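Local atomic coordinates of cobalamin biosynthesis protein CobN (Mycobacterium tuberculosis, PDB entry 7C6O), a protein that is the large catalytic subunit of cobaltochelatase, which probably inserts cobalt into the corrin ring during cobalamin biosynthesis in an ATP-dependent reaction. Residues Q1050-A1055 against A1087-A1092; A134-I139 against T168-T173; E480-R485 against S529-A534. All blocks are in the same frame, centred on the assembly; numbering follows the deposited sequence.

Contact 1: Q1050-A1055 against A1087-A1092; sequences QYRRIA and ALTGQA
Two helix ends meet beside a mixed beta sheet, where helices 1044-1051 and 1072-1089 each run out into a strand of that sheet. Arg-1052 and Leu-1088 carry most of the contact. Their side chains cross at about a right angle. CG of Arg-1052 lies 3.7 Å from CB of Leu-1088. Farther out, the arginine chain bends at chi3 (-127°), which brings the guanidinium over the leucine. CD2 of Leu-1088 then sits 3.6 Å above the guanidinium plane, offset toward its rim. NH1 of Arg-1052 gives a weak hydrogen bond to O of Leu-1088, 3.2 Å long and bent to 123° at the hydrogen. The other leucine methyl, CD1, packs 3.7 Å from CB of Tyr-1051.

The side chains of Thr-1089 and Arg-1052 lie alongside each other and point opposite ways. The threonine methyl CG2 comes within 3.7 Å of O of Arg-1052. Its hydroxyl serves its own chain. OG1 accepts from N of Gln-1091 at 3.1 Å in an ST turn and also bonds to Val-1085 O. Gly-1090 leaves the helix with positive phi inside this turn. On the other segment, a type I beta turn from Tyr-1051 to Ile-1054 closes with a bond from N of Ile-1054 to O of Tyr-1051.

The tyrosine ring leads away from Leu-1088 to pack on Met-1081, Thr-1084 and Val-1085 of helix 1072-1089, and its OH bonds to Tyr-1026. The two turns lead into neighbouring parallel strands, 1056-1061 and 1094-1099, and Ala-1055 already makes backbone bonds with Ser-880 and Ala-1094.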
ATOM      1  N   GLN A1050      13.279 -18.880  16.921  1.00 22.13           N
ATOM      2  CA  GLN A1050      13.925 -18.392  15.707  1.00 20.80           C
ATOM      3  C   GLN A1050      14.672 -17.083  15.948  1.00 19.21           C
ATOM      4  O   GLN A1050      15.761 -16.885  15.399  1.00 20.26           O
ATOM      5  CB  GLN A1050      12.896 -18.221  14.585  1.00 22.40           C
ATOM      6  CG  GLN A1050      11.970 -19.418  14.373  1.00 27.62           C
ATOM      7  CD  GLN A1050      12.703 -20.751  14.334  1.00 31.13           C
ATOM      8  OE1 GLN A1050      13.821 -20.850  13.825  1.00 31.88           O
ATOM      9  NE2 GLN A1050      12.068 -21.787  14.875  1.00 30.19           N
ATOM     10  N   TYR A1051      14.111 -16.178  16.754  1.00 15.51           N
ATOM     11  CA  TYR A1051      14.801 -14.916  17.011  1.00 18.07           C
ATOM     12  C   TYR A1051      16.103 -15.132  17.767  1.00 17.27           C
ATOM     13  O   TYR A1051      17.068 -14.390  17.554  1.00 17.13           O
ATOM     14  CB  TYR A1051      13.894 -13.949  17.776  1.00 15.73           C
ATOM     15  CG  TYR A1051      13.021 -13.099  16.880  1.00 14.36           C
ATOM     16  CD1 TYR A1051      12.191 -13.687  15.936  1.00 14.95           C
ATOM     17  CD2 TYR A1051      13.022 -11.710  16.979  1.00 12.54           C
ATOM     18  CE1 TYR A1051      11.389 -12.924  15.110  1.00 15.56           C
ATOM     19  CE2 TYR A1051      12.218 -10.934  16.155  1.00 11.42           C
ATOM     20  CZ  TYR A1051      11.403 -11.551  15.222  1.00 14.59           C
ATOM     21  OH  TYR A1051      10.593 -10.805  14.391  1.00 16.63           O
ATOM     22  N   ARG A1052      16.163 -16.147  18.636  1.00 18.32           N
ATOM     23  CA  ARG A1052      17.412 -16.438  19.330  1.00 20.06           C
ATOM     24  C   ARG A1052      18.535 -16.791  18.365  1.00 21.38           C
ATOM     25  O   ARG A1052      19.709 -16.628  18.715  1.00 23.46           O
ATOM     26  CB  ARG A1052      17.217 -17.575  20.342  1.00 22.92           C
ATOM     27  CG  ARG A1052      16.557 -17.140  21.644  1.00 26.15           C
ATOM     28  CD  ARG A1052      16.566 -18.257  22.682  1.00 27.87           C
ATOM     29  NE  ARG A1052      15.230 -18.519  23.210  0.68 29.51           N
ATOM     30  CZ  ARG A1052      14.751 -18.009  24.340  0.25 29.46           C
ATOM     31  NH1 ARG A1052      15.499 -17.203  25.084  1.00 29.64           N
ATOM     32  NH2 ARG A1052      13.519 -18.310  24.729  0.87 30.44           N
ATOM     33  N   ARG A1053      18.205 -17.253  17.160  1.00 19.65           N
ATOM     34  CA  ARG A1053      19.205 -17.627  16.170  1.00 21.45           C
ATOM     35  C   ARG A1053      19.607 -16.483  15.250  1.00 19.18           C
ATOM     36  O   ARG A1053      20.568 -16.638  14.489  1.00 16.14           O
ATOM     37  CB  ARG A1053      18.696 -18.791  15.313  1.00 19.99           C
ATOM     38  CG  ARG A1053      18.465 -20.078  16.080  1.00 23.59           C
ATOM     39  CD  ARG A1053      18.241 -21.236  15.124  1.00 25.39           C
ATOM     40  NE  ARG A1053      18.077 -22.507  15.824  1.00 30.70           N
ATOM     41  CZ  ARG A1053      16.909 -23.117  15.997  1.00 32.42           C
ATOM     42  NH1 ARG A1053      15.797 -22.575  15.517  1.00 28.48           N
ATOM     43  NH2 ARG A1053      16.854 -24.273  16.645  1.00 36.10           N
ATOM     44  N   ILE A1054      18.900 -15.352  15.292  1.00 16.15           N
ATOM     45  CA  ILE A1054      19.178 -14.265  14.360  1.00 16.46           C
ATOM     46  C   ILE A1054      20.575 -13.721  14.610  1.00 17.07           C
ATOM     47  O   ILE A1054      20.883 -13.230  15.705  1.00 17.83           O
ATOM     48  CB  ILE A1054      18.121 -13.163  14.481  1.00 14.15           C
ATOM     49  CG1 ILE A1054      16.757 -13.685  14.024  1.00 14.89           C
ATOM     50  CG2 ILE A1054      18.542 -11.939  13.668  1.00 13.56           C
ATOM     51  CD1 ILE A1054      15.627 -12.688  14.219  1.00 15.74           C
ATOM     52  N   ALA A1055      21.430 -13.806  13.592  1.00 17.37           N
ATOM     53  CA  ALA A1055      22.781 -13.266  13.672  1.00 17.81           C
ATOM     54  C   ALA A1055      22.872 -11.847  13.130  1.00 19.34           C
ATOM     55  O   ALA A1055      23.697 -11.059  13.613  1.00 18.65           O
ATOM     56  CB  ALA A1055      23.756 -14.172  12.912  1.00 18.18           C
ATOM     57  N   ALA A1087      17.049  -9.159  24.156  1.00 16.90           N
ATOM     58  CA  ALA A1087      16.331  -9.600  25.348  1.00 21.22           C
ATOM     59  C   ALA A1087      16.372 -11.116  25.488  1.00 19.72           C
ATOM     60  O   ALA A1087      16.559 -11.642  26.593  1.00 21.65           O
ATOM     61  CB  ALA A1087      14.886  -9.107  25.304  1.00 21.71           C
ATOM     62  N   LEU A1088      16.212 -11.835  24.377  1.00 19.07           N
ATOM     63  CA  LEU A1088      16.149 -13.291  24.437  1.00 21.83           C
ATOM     64  C   LEU A1088      17.513 -13.903  24.732  1.00 25.32           C
ATOM     65  O   LEU A1088      17.610 -14.875  25.491  1.00 26.92           O
ATOM     66  CB  LEU A1088      15.588 -13.844  23.126  1.00 20.67           C
ATOM     67  CG  LEU A1088      14.097 -13.613  22.877  1.00 22.31           C
ATOM     68  CD1 LEU A1088      13.747 -13.899  21.429  1.00 21.24           C
ATOM     69  CD2 LEU A1088      13.262 -14.477  23.814  1.00 22.68           C
ATOM     70  N   THR A1089      18.580 -13.352  24.145  1.00 25.46           N
ATOM     71  CA  THR A1089      19.898 -13.967  24.217  1.00 26.93           C
ATOM     72  C   THR A1089      20.876 -13.246  25.130  1.00 27.39           C
ATOM     73  O   THR A1089      21.894 -13.837  25.498  1.00 29.96           O
ATOM     74  CB  THR A1089      20.529 -14.053  22.817  1.00 27.06           C
ATOM     75  OG1 THR A1089      20.890 -12.737  22.377  1.00 24.81           O
ATOM     76  CG2 THR A1089      19.549 -14.660  21.824  1.00 24.97           C
ATOM     77  N   GLY A1090      20.601 -11.995  25.499  1.00 23.86           N
ATOM     78  CA  GLY A1090      21.553 -11.194  26.237  1.00 26.07           C
ATOM     79  C   GLY A1090      22.580 -10.482  25.385  1.00 27.23           C
ATOM     80  O   GLY A1090      23.368  -9.692  25.922  1.00 29.64           O
ATOM     81  N   GLN A1091      22.602 -10.729  24.078  1.00 23.60           N
ATOM     82  CA  GLN A1091      23.558 -10.108  23.173  1.00 26.44           C
ATOM     83  C   GLN A1091      22.816  -9.588  21.952  1.00 22.87           C
ATOM     84  O   GLN A1091      22.021 -10.315  21.348  1.00 20.65           O
ATOM     85  CB  GLN A1091      24.649 -11.099  22.753  1.00 31.26           C
ATOM     86  CG  GLN A1091      25.590 -10.572  21.679  1.00 35.01           C
ATOM     87  CD  GLN A1091      26.330  -9.322  22.112  0.33 37.22           C
ATOM     88  OE1 GLN A1091      26.779  -9.215  23.253  0.39 38.63           O
ATOM     89  NE2 GLN A1091      26.453  -8.363  21.202  0.57 38.22           N
ATOM     90  N   ALA A1092      23.071  -8.337  21.595  1.00 21.75           N
ATOM     91  CA  ALA A1092      22.451  -7.787  20.403  1.00 22.42           C
ATOM     92  C   ALA A1092      23.018  -8.472  19.164  1.00 20.16           C
ATOM     93  O   ALA A1092      24.213  -8.783  19.116  1.00 19.77           O
ATOM     94  CB  ALA A1092      22.681  -6.279  20.318  1.00 24.66           C
TER

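Contact 2: A134-I139 against T168-T173; sequences ALQAHI and TPPVAT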
ATOM      1  N   ALA A 134     -31.461 -31.701 -34.190  1.00 13.02           N
ATOM      2  CA  ALA A 134     -30.189 -31.423 -33.529  1.00 12.16           C
ATOM      3  C   ALA A 134     -29.654 -30.048 -33.911  1.00 11.40           C
ATOM      4  O   ALA A 134     -29.115 -29.329 -33.061  1.00 11.44           O
ATOM      5  CB  ALA A 134     -29.173 -32.512 -33.876  1.00 11.56           C
ATOM      6  N   LEU A 135     -29.795 -29.666 -35.182  1.00 13.10           N
ATOM      7  CA  LEU A 135     -29.275 -28.377 -35.629  1.00 12.52           C
ATOM      8  C   LEU A 135     -30.029 -27.218 -34.982  1.00 11.88           C
ATOM      9  O   LEU A 135     -29.418 -26.216 -34.597  1.00 11.42           O
ATOM     10  CB  LEU A 135     -29.339 -28.288 -37.154  1.00 11.98           C
ATOM     11  CG  LEU A 135     -28.393 -29.222 -37.917  1.00 12.21           C
ATOM     12  CD1 LEU A 135     -28.828 -29.382 -39.367  1.00 12.78           C
ATOM     13  CD2 LEU A 135     -26.955 -28.718 -37.841  1.00 13.31           C
ATOM     14  N   GLN A 136     -31.351 -27.334 -34.847  1.00 13.87           N
ATOM     15  CA  GLN A 136     -32.104 -26.270 -34.187  1.00 14.52           C
ATOM     16  C   GLN A 136     -31.792 -26.222 -32.695  1.00 13.70           C
ATOM     17  O   GLN A 136     -31.672 -25.135 -32.117  1.00 13.57           O
ATOM     18  CB  GLN A 136     -33.604 -26.453 -34.425  1.00 17.70           C
ATOM     19  CG  GLN A 136     -34.472 -25.264 -33.985  1.00 18.29           C
ATOM     20  CD  GLN A 136     -34.456 -24.108 -34.980  1.00 20.91           C
ATOM     21  OE1 GLN A 136     -33.493 -23.919 -35.720  1.00 23.15           O
ATOM     22  NE2 GLN A 136     -35.535 -23.334 -35.003  1.00 19.96           N
ATOM     23  N   ALA A 137     -31.654 -27.386 -32.055  1.00 13.21           N
ATOM     24  CA  ALA A 137     -31.234 -27.413 -30.657  1.00 10.77           C
ATOM     25  C   ALA A 137     -29.876 -26.743 -30.482  1.00 10.72           C
ATOM     26  O   ALA A 137     -29.651 -26.028 -29.497  1.00 10.56           O
ATOM     27  CB  ALA A 137     -31.189 -28.851 -30.144  1.00 13.85           C
ATOM     28  N   HIS A 138     -28.961 -26.962 -31.429  1.00 10.87           N
ATOM     29  CA  HIS A 138     -27.660 -26.305 -31.371  1.00 12.28           C
ATOM     30  C   HIS A 138     -27.814 -24.792 -31.295  1.00 11.07           C
ATOM     31  O   HIS A 138     -27.110 -24.125 -30.528  1.00 12.06           O
ATOM     32  CB  HIS A 138     -26.821 -26.695 -32.587  1.00 13.05           C
ATOM     33  CG  HIS A 138     -25.519 -25.964 -32.676  1.00 12.20           C
ATOM     34  ND1 HIS A 138     -24.354 -26.450 -32.120  1.00 12.49           N
ATOM     35  CD2 HIS A 138     -25.200 -24.777 -33.243  1.00 13.64           C
ATOM     36  CE1 HIS A 138     -23.372 -25.595 -32.347  1.00 13.15           C
ATOM     37  NE2 HIS A 138     -23.859 -24.570 -33.025  1.00 13.64           N
ATOM     38  N   ILE A 139     -28.747 -24.237 -32.067  1.00 11.62           N
ATOM     39  CA  ILE A 139     -28.937 -22.790 -32.089  1.00 13.84           C
ATOM     40  C   ILE A 139     -29.537 -22.305 -30.774  1.00 14.40           C
ATOM     41  O   ILE A 139     -29.104 -21.284 -30.223  1.00 13.26           O
ATOM     42  CB  ILE A 139     -29.799 -22.393 -33.300  1.00 14.77           C
ATOM     43  CG1 ILE A 139     -29.084 -22.777 -34.599  1.00 13.76           C
ATOM     44  CG2 ILE A 139     -30.113 -20.901 -33.272  1.00 16.51           C
ATOM     45  CD1 ILE A 139     -29.896 -22.534 -35.856  1.00 15.03           C
ATOM     46  N   THR A 168     -41.568 -21.105 -29.397  1.00 22.81           N
ATOM     47  CA  THR A 168     -40.956 -19.941 -30.014  1.00 25.22           C
ATOM     48  C   THR A 168     -39.604 -20.318 -30.606  1.00 22.74           C
ATOM     49  O   THR A 168     -38.854 -21.087 -29.994  1.00 22.51           O
ATOM     50  CB  THR A 168     -40.777 -18.824 -28.981  1.00 28.86           C
ATOM     51  OG1 THR A 168     -42.060 -18.429 -28.481  1.00 31.27           O
ATOM     52  CG2 THR A 168     -40.081 -17.612 -29.584  1.00 31.76           C
ATOM     53  N   PRO A 169     -39.277 -19.826 -31.797  1.00 22.93           N
ATOM     54  CA  PRO A 169     -37.948 -20.078 -32.371  1.00 22.89           C
ATOM     55  C   PRO A 169     -36.853 -19.517 -31.481  1.00 22.85           C
ATOM     56  O   PRO A 169     -37.127 -18.695 -30.595  1.00 23.98           O
ATOM     57  CB  PRO A 169     -38.001 -19.343 -33.720  1.00 25.39           C
ATOM     58  CG  PRO A 169     -39.453 -19.265 -34.051  1.00 28.71           C
ATOM     59  CD  PRO A 169     -40.165 -19.122 -32.740  1.00 24.37           C
ATOM     60  N   PRO A 170     -35.603 -19.939 -31.681  1.00 19.58           N
ATOM     61  CA  PRO A 170     -34.503 -19.372 -30.889  1.00 17.71           C
ATOM     62  C   PRO A 170     -34.411 -17.864 -31.072  1.00 20.67           C
ATOM     63  O   PRO A 170     -34.608 -17.338 -32.170  1.00 22.88           O
ATOM     64  CB  PRO A 170     -33.261 -20.080 -31.448  1.00 15.63           C
ATOM     65  CG  PRO A 170     -33.783 -21.340 -32.067  1.00 16.91           C
ATOM     66  CD  PRO A 170     -35.140 -20.993 -32.600  1.00 19.42           C
ATOM     67  N   VAL A 171     -34.116 -17.167 -29.978  1.00 22.45           N
ATOM     68  CA  VAL A 171     -33.967 -15.718 -29.982  1.00 25.17           C
ATOM     69  C   VAL A 171     -32.516 -15.375 -29.686  1.00 25.18           C
ATOM     70  O   VAL A 171     -31.894 -15.960 -28.792  1.00 23.95           O
ATOM     71  CB  VAL A 171     -34.912 -15.034 -28.973  1.00 28.30           C
ATOM     72  CG1 VAL A 171     -36.359 -15.205 -29.406  1.00 30.50           C
ATOM     73  CG2 VAL A 171     -34.702 -15.589 -27.568  1.00 29.58           C
ATOM     74  N   ALA A 172     -31.973 -14.437 -30.454  1.00 28.25           N
ATOM     75  CA  ALA A 172     -30.622 -13.967 -30.200  1.00 29.94           C
ATOM     76  C   ALA A 172     -30.581 -13.146 -28.918  1.00 30.21           C
ATOM     77  O   ALA A 172     -31.529 -12.436 -28.574  1.00 31.11           O
ATOM     78  CB  ALA A 172     -30.115 -13.133 -31.376  1.00 29.28           C
ATOM     79  N   THR A 173     -29.472 -13.260 -28.200  1.00 31.91           N
ATOM     80  CA  THR A 173     -29.264 -12.484 -26.995  1.00 33.79           C
ATOM     81  C   THR A 173     -28.203 -11.428 -27.247  1.00 33.73           C
ATOM     82  O   THR A 173     -27.116 -11.757 -27.742  1.00 37.05           O
ATOM     83  CB  THR A 173     -28.839 -13.386 -25.838  1.00 36.71           C
ATOM     84  OG1 THR A 173     -27.994 -14.432 -26.339  1.00 37.96           O
ATOM     85  CG2 THR A 173     -30.061 -13.998 -25.174  1.00 38.47           C
TER
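Apolar packing comes first, and Pro-170 is the residue that receives it. Its ring lies against helix 131-143, touching two residues one turn apart, Gln-136 and Ile-139. CG2 of Ile-139 is 3.7 Å from CB of Pro-170 and 3.9 Å from CG of Pro-170. The branch that touches is the short one. CG2 stands opposite the backbone N, while CG1 takes the place beside that N (chi1 -62°). The isoleucine therefore meets the proline with a single methyl. The backbones stay apart here, with CA of Ile-139 and CA of Pro-170 separated by 6.6 Å.

The second kind of contact is between a polar group and a carbon ring. The CA-CB bond of Gln-136 does not lead straight to the loop. A bend at chi2 (79°) brings the amide to the proline. NE2 of Gln-136 then lies 3.4 Å from CD of Pro-170. The amide carbon follows, with CD of Gln-136 at 4.0 Å from CD of Pro-170. Amide and methyl thus meet neighbouring parts of one ring: the amide at CD and CG, the methyl at CB and CG.

Polar bonds to the surroundings hold the loop in place. Tyr-140 OH bonds to Thr-168 O, and Asn-148 ND2 bonds to Val-171 O. Thr-173 OG1 bonds to His-143 O, at the end of helix 131-143.

The loop leads from helix 146-161 to strand 176-178, the edge strand of the next sheet. Between the two segments the contact is small, near the surface and made by van der Waals touch. The directional bonds come from residues alongside.

Contact 3: E480-R485 against S529-A534; sequences ELFVDR and SHHYLA
This is an aromatic and apolar contact between a loop and the start of a helix. The loop leads into the short edge strand 483-484, and its residues Leu-481 and Phe-482 meet the first turn of helix 530-539. Phe-482 and His-531 form the main part. Their ring centroids are 4.6 Å apart and the planes meet at 45°, so the pair is oblique. CD2 of Phe-482 stands 3.5 Å above the imidazole plane, over its centre. It is nearly equidistant from all five ring atoms of His-531. The histidine reaches out because CG lies opposite its backbone N.

Leu-481 packs beside this pair. Its carbonyl O is 3.9 Å from CB of His-531, and its methyl CD1 is 3.9 Å from OG of Ser-529. That serine is the N-cap of the helix. OG takes the N-H of Tyr-532 at 3.0 Å in a nearly straight bond of 165°. A chi1 of 70° turns the hydroxyl back over the first turn for this. Trp-474 of helix 464-474 packs on both Leu-481 and Ser-529.

Strand 492-500 joins the two sides. Phe-482 pairs with Val-494 through the backbone, and His-531 NE2 makes a weak hydrogen bond to Val-494 O. His-433 meets the imidazole as well.

The contact thus combines carbon packing with a polar ring that is tied elsewhere. NE2 must be the donor to the Val-494 carbonyl. The bond is weak and would at most help to set the turn of the imidazole beneath the phenylalanine.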
ATOM      1  N   GLU A 480     -16.453   6.764  29.028  1.00 23.93           N
ATOM      2  CA  GLU A 480     -15.917   7.712  29.995  1.00 27.75           C
ATOM      3  C   GLU A 480     -14.927   8.694  29.383  1.00 27.07           C
ATOM      4  O   GLU A 480     -14.326   9.485  30.122  1.00 28.38           O
ATOM      5  CB  GLU A 480     -15.237   6.965  31.152  1.00 31.51           C
ATOM      6  CG  GLU A 480     -16.163   6.080  31.959  1.00 43.12           C
ATOM      7  CD  GLU A 480     -15.405   5.132  32.870  1.00 53.94           C
ATOM      8  OE1 GLU A 480     -14.316   4.659  32.474  1.00 57.01           O
ATOM      9  OE2 GLU A 480     -15.897   4.858  33.985  1.00 58.72           O
ATOM     10  N   LEU A 481     -14.728   8.660  28.068  1.00 24.51           N
ATOM     11  CA  LEU A 481     -13.792   9.554  27.397  1.00 27.04           C
ATOM     12  C   LEU A 481     -14.537  10.782  26.892  1.00 29.14           C
ATOM     13  O   LEU A 481     -15.415  10.667  26.030  1.00 29.00           O
ATOM     14  CB  LEU A 481     -13.099   8.846  26.234  1.00 26.24           C
ATOM     15  CG  LEU A 481     -11.768   8.153  26.500  1.00 29.96           C
ATOM     16  CD1 LEU A 481     -11.084   7.844  25.176  1.00 26.13           C
ATOM     17  CD2 LEU A 481     -10.884   9.021  27.380  1.00 32.33           C
ATOM     18  N   PHE A 482     -14.180  11.951  27.427  1.00 30.24           N
ATOM     19  CA  PHE A 482     -14.747  13.230  26.997  1.00 29.42           C
ATOM     20  C   PHE A 482     -16.270  13.240  27.111  1.00 29.86           C
ATOM     21  O   PHE A 482     -16.974  13.761  26.244  1.00 29.21           O
ATOM     22  CB  PHE A 482     -14.308  13.578  25.572  1.00 31.31           C
ATOM     23  CG  PHE A 482     -12.824  13.744  25.421  1.00 32.04           C
ATOM     24  CD1 PHE A 482     -12.168  14.803  26.025  1.00 35.87           C
ATOM     25  CD2 PHE A 482     -12.085  12.845  24.670  1.00 32.33           C
ATOM     26  CE1 PHE A 482     -10.802  14.961  25.889  1.00 34.73           C
ATOM     27  CE2 PHE A 482     -10.718  12.997  24.528  1.00 35.56           C
ATOM     28  CZ  PHE A 482     -10.076  14.057  25.139  1.00 36.35           C
ATOM     29  N   VAL A 483     -16.784  12.663  28.192  1.00 29.49           N
ATOM     30  CA  VAL A 483     -18.215  12.642  28.466  1.00 30.28           C
ATOM     31  C   VAL A 483     -18.507  13.676  29.544  1.00 32.19           C
ATOM     32  O   VAL A 483     -17.941  13.617  30.642  1.00 31.72           O
ATOM     33  CB  VAL A 483     -18.688  11.245  28.896  1.00 28.69           C
ATOM     34  CG1 VAL A 483     -20.113  11.310  29.431  1.00 26.51           C
ATOM     35  CG2 VAL A 483     -18.602  10.276  27.728  1.00 24.71           C
ATOM     36  N   ASP A 484     -19.382  14.626  29.231  1.00 32.00           N
ATOM     37  CA  ASP A 484     -19.776  15.663  30.173  1.00 35.85           C
ATOM     38  C   ASP A 484     -21.149  15.335  30.737  1.00 39.69           C
ATOM     39  O   ASP A 484     -22.078  15.021  29.984  1.00 37.15           O
ATOM     40  CB  ASP A 484     -19.796  17.037  29.505  1.00 36.96           C
ATOM     41  CG  ASP A 484     -20.068  18.159  30.491  1.00 39.10           C
ATOM     42  OD1 ASP A 484     -19.901  17.940  31.710  1.00 38.59           O
ATOM     43  OD2 ASP A 484     -20.456  19.260  30.051  1.00 38.46           O
ATOM     44  N   ARG A 485     -21.273  15.406  32.061  1.00 45.53           N
ATOM     45  CA  ARG A 485     -22.540  15.183  32.745  1.00 52.18           C
ATOM     46  C   ARG A 485     -23.100  16.465  33.353  1.00 55.49           C
ATOM     47  O   ARG A 485     -23.962  16.404  34.235  1.00 54.37           O
ATOM     48  CB  ARG A 485     -22.379  14.108  33.819  1.00 54.30           C
ATOM     49  CG  ARG A 485     -23.005  12.775  33.452  1.00 56.03           C
ATOM     50  CD  ARG A 485     -21.970  11.725  33.098  1.00 56.87           C
ATOM     51  NE  ARG A 485     -22.602  10.487  32.647  1.00 58.69           N
ATOM     52  CZ  ARG A 485     -21.948   9.356  32.405  0.77 58.83           C
ATOM     53  NH1 ARG A 485     -20.635   9.301  32.575  1.00 60.51           N
ATOM     54  NH2 ARG A 485     -22.607   8.280  31.996  1.00 57.27           N
ATOM     55  N   SER A 529     -12.647   3.960  20.496  1.00 14.87           N
ATOM     56  CA  SER A 529     -13.449   4.349  21.645  1.00 16.59           C
ATOM     57  C   SER A 529     -14.804   4.893  21.196  1.00 17.68           C
ATOM     58  O   SER A 529     -15.047   5.135  20.010  1.00 17.42           O
ATOM     59  CB  SER A 529     -12.719   5.402  22.475  1.00 17.18           C
ATOM     60  OG  SER A 529     -12.656   6.634  21.770  1.00 15.66           O
ATOM     61  N   HIS A 530     -15.700   5.083  22.171  1.00 17.54           N
ATOM     62  CA  HIS A 530     -16.968   5.743  21.878  1.00 18.17           C
ATOM     63  C   HIS A 530     -16.747   7.171  21.398  1.00 18.64           C
ATOM     64  O   HIS A 530     -17.492   7.662  20.543  1.00 16.39           O
ATOM     65  CB  HIS A 530     -17.875   5.742  23.111  1.00 15.14           C
ATOM     66  CG  HIS A 530     -18.304   4.377  23.556  1.00 16.34           C
ATOM     67  ND1 HIS A 530     -19.154   3.581  22.816  1.00 17.30           N
ATOM     68  CD2 HIS A 530     -18.015   3.676  24.677  1.00 17.79           C
ATOM     69  CE1 HIS A 530     -19.364   2.447  23.460  1.00 18.52           C
ATOM     70  NE2 HIS A 530     -18.683   2.478  24.592  1.00 19.20           N
ATOM     71  N   HIS A 531     -15.733   7.852  21.936  1.00 16.74           N
ATOM     72  CA  HIS A 531     -15.423   9.202  21.475  1.00 19.54           C
ATOM     73  C   HIS A 531     -14.948   9.193  20.026  1.00 18.01           C
ATOM     74  O   HIS A 531     -15.354  10.046  19.228  1.00 17.87           O
ATOM     75  CB  HIS A 531     -14.372   9.836  22.386  1.00 18.57           C
ATOM     76  CG  HIS A 531     -13.939  11.199  21.952  1.00 24.22           C
ATOM     77  ND1 HIS A 531     -12.758  11.427  21.281  1.00 25.81           N
ATOM     78  CD2 HIS A 531     -14.534  12.409  22.088  1.00 25.09           C
ATOM     79  CE1 HIS A 531     -12.640  12.718  21.026  1.00 27.19           C
ATOM     80  NE2 HIS A 531     -13.706  13.335  21.504  1.00 25.73           N
ATOM     81  N   TYR A 532     -14.092   8.232  19.671  1.00 16.01           N
ATOM     82  CA  TYR A 532     -13.639   8.104  18.290  1.00 15.20           C
ATOM     83  C   TYR A 532     -14.820   7.900  17.349  1.00 14.91           C
ATOM     84  O   TYR A 532     -14.934   8.574  16.318  1.00 15.37           O
ATOM     85  CB  TYR A 532     -12.646   6.943  18.177  1.00 12.64           C
ATOM     86  CG  TYR A 532     -11.919   6.856  16.852  1.00 15.61           C
ATOM     87  CD1 TYR A 532     -12.561   6.387  15.711  1.00 15.62           C
ATOM     88  CD2 TYR A 532     -10.587   7.229  16.743  1.00 15.57           C
ATOM     89  CE1 TYR A 532     -11.905   6.305  14.502  1.00 18.28           C
ATOM     90  CE2 TYR A 532      -9.917   7.149  15.532  1.00 15.30           C
ATOM     91  CZ  TYR A 532     -10.582   6.685  14.417  1.00 18.73           C
ATOM     92  OH  TYR A 532      -9.928   6.602  13.209  1.00 18.36           O
ATOM     93  N   LEU A 533     -15.713   6.969  17.692  1.00 14.65           N
ATOM     94  CA  LEU A 533     -16.862   6.695  16.835  1.00 16.48           C
ATOM     95  C   LEU A 533     -17.816   7.882  16.789  1.00 17.11           C
ATOM     96  O   LEU A 533     -18.321   8.235  15.718  1.00 18.03           O
ATOM     97  CB  LEU A 533     -17.586   5.439  17.319  1.00 16.94           C
ATOM     98  CG  LEU A 533     -16.772   4.144  17.265  1.00 18.90           C
ATOM     99  CD1 LEU A 533     -17.492   3.022  17.999  1.00 19.28           C
ATOM    100  CD2 LEU A 533     -16.495   3.749  15.824  1.00 18.35           C
ATOM    101  N   ALA A 534     -18.071   8.512  17.940  1.00 17.48           N
ATOM    102  CA  ALA A 534     -18.980   9.654  17.974  1.00 18.83           C
ATOM    103  C   ALA A 534     -18.485  10.787  17.084  1.00 19.60           C
ATOM    104  O   ALA A 534     -19.278  11.425  16.382  1.00 18.58           O
ATOM    105  CB  ALA A 534     -19.159  10.144  19.409  1.00 16.04           C
TER

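Along the chain contact 2 comes first, then contact 3, then contact 1, in series. They belong to separate parts of the fold. Contact 2 lies between the N-terminal four-stranded parallel sheet and the start of the seven-stranded one. Contact 3 borders the branched sheet that includes strands 483-484 and 492-500. Contact 1 sits by the later eight-stranded sheet. Contacts 1 and 3 have centres 43 Å apart. Contact 2 is farther off, its centre 73 Å from that of contact 1 and 66 Å from that of contact 3. None touches another. The three therefore join helices and loops locally in different regions of this large subunit.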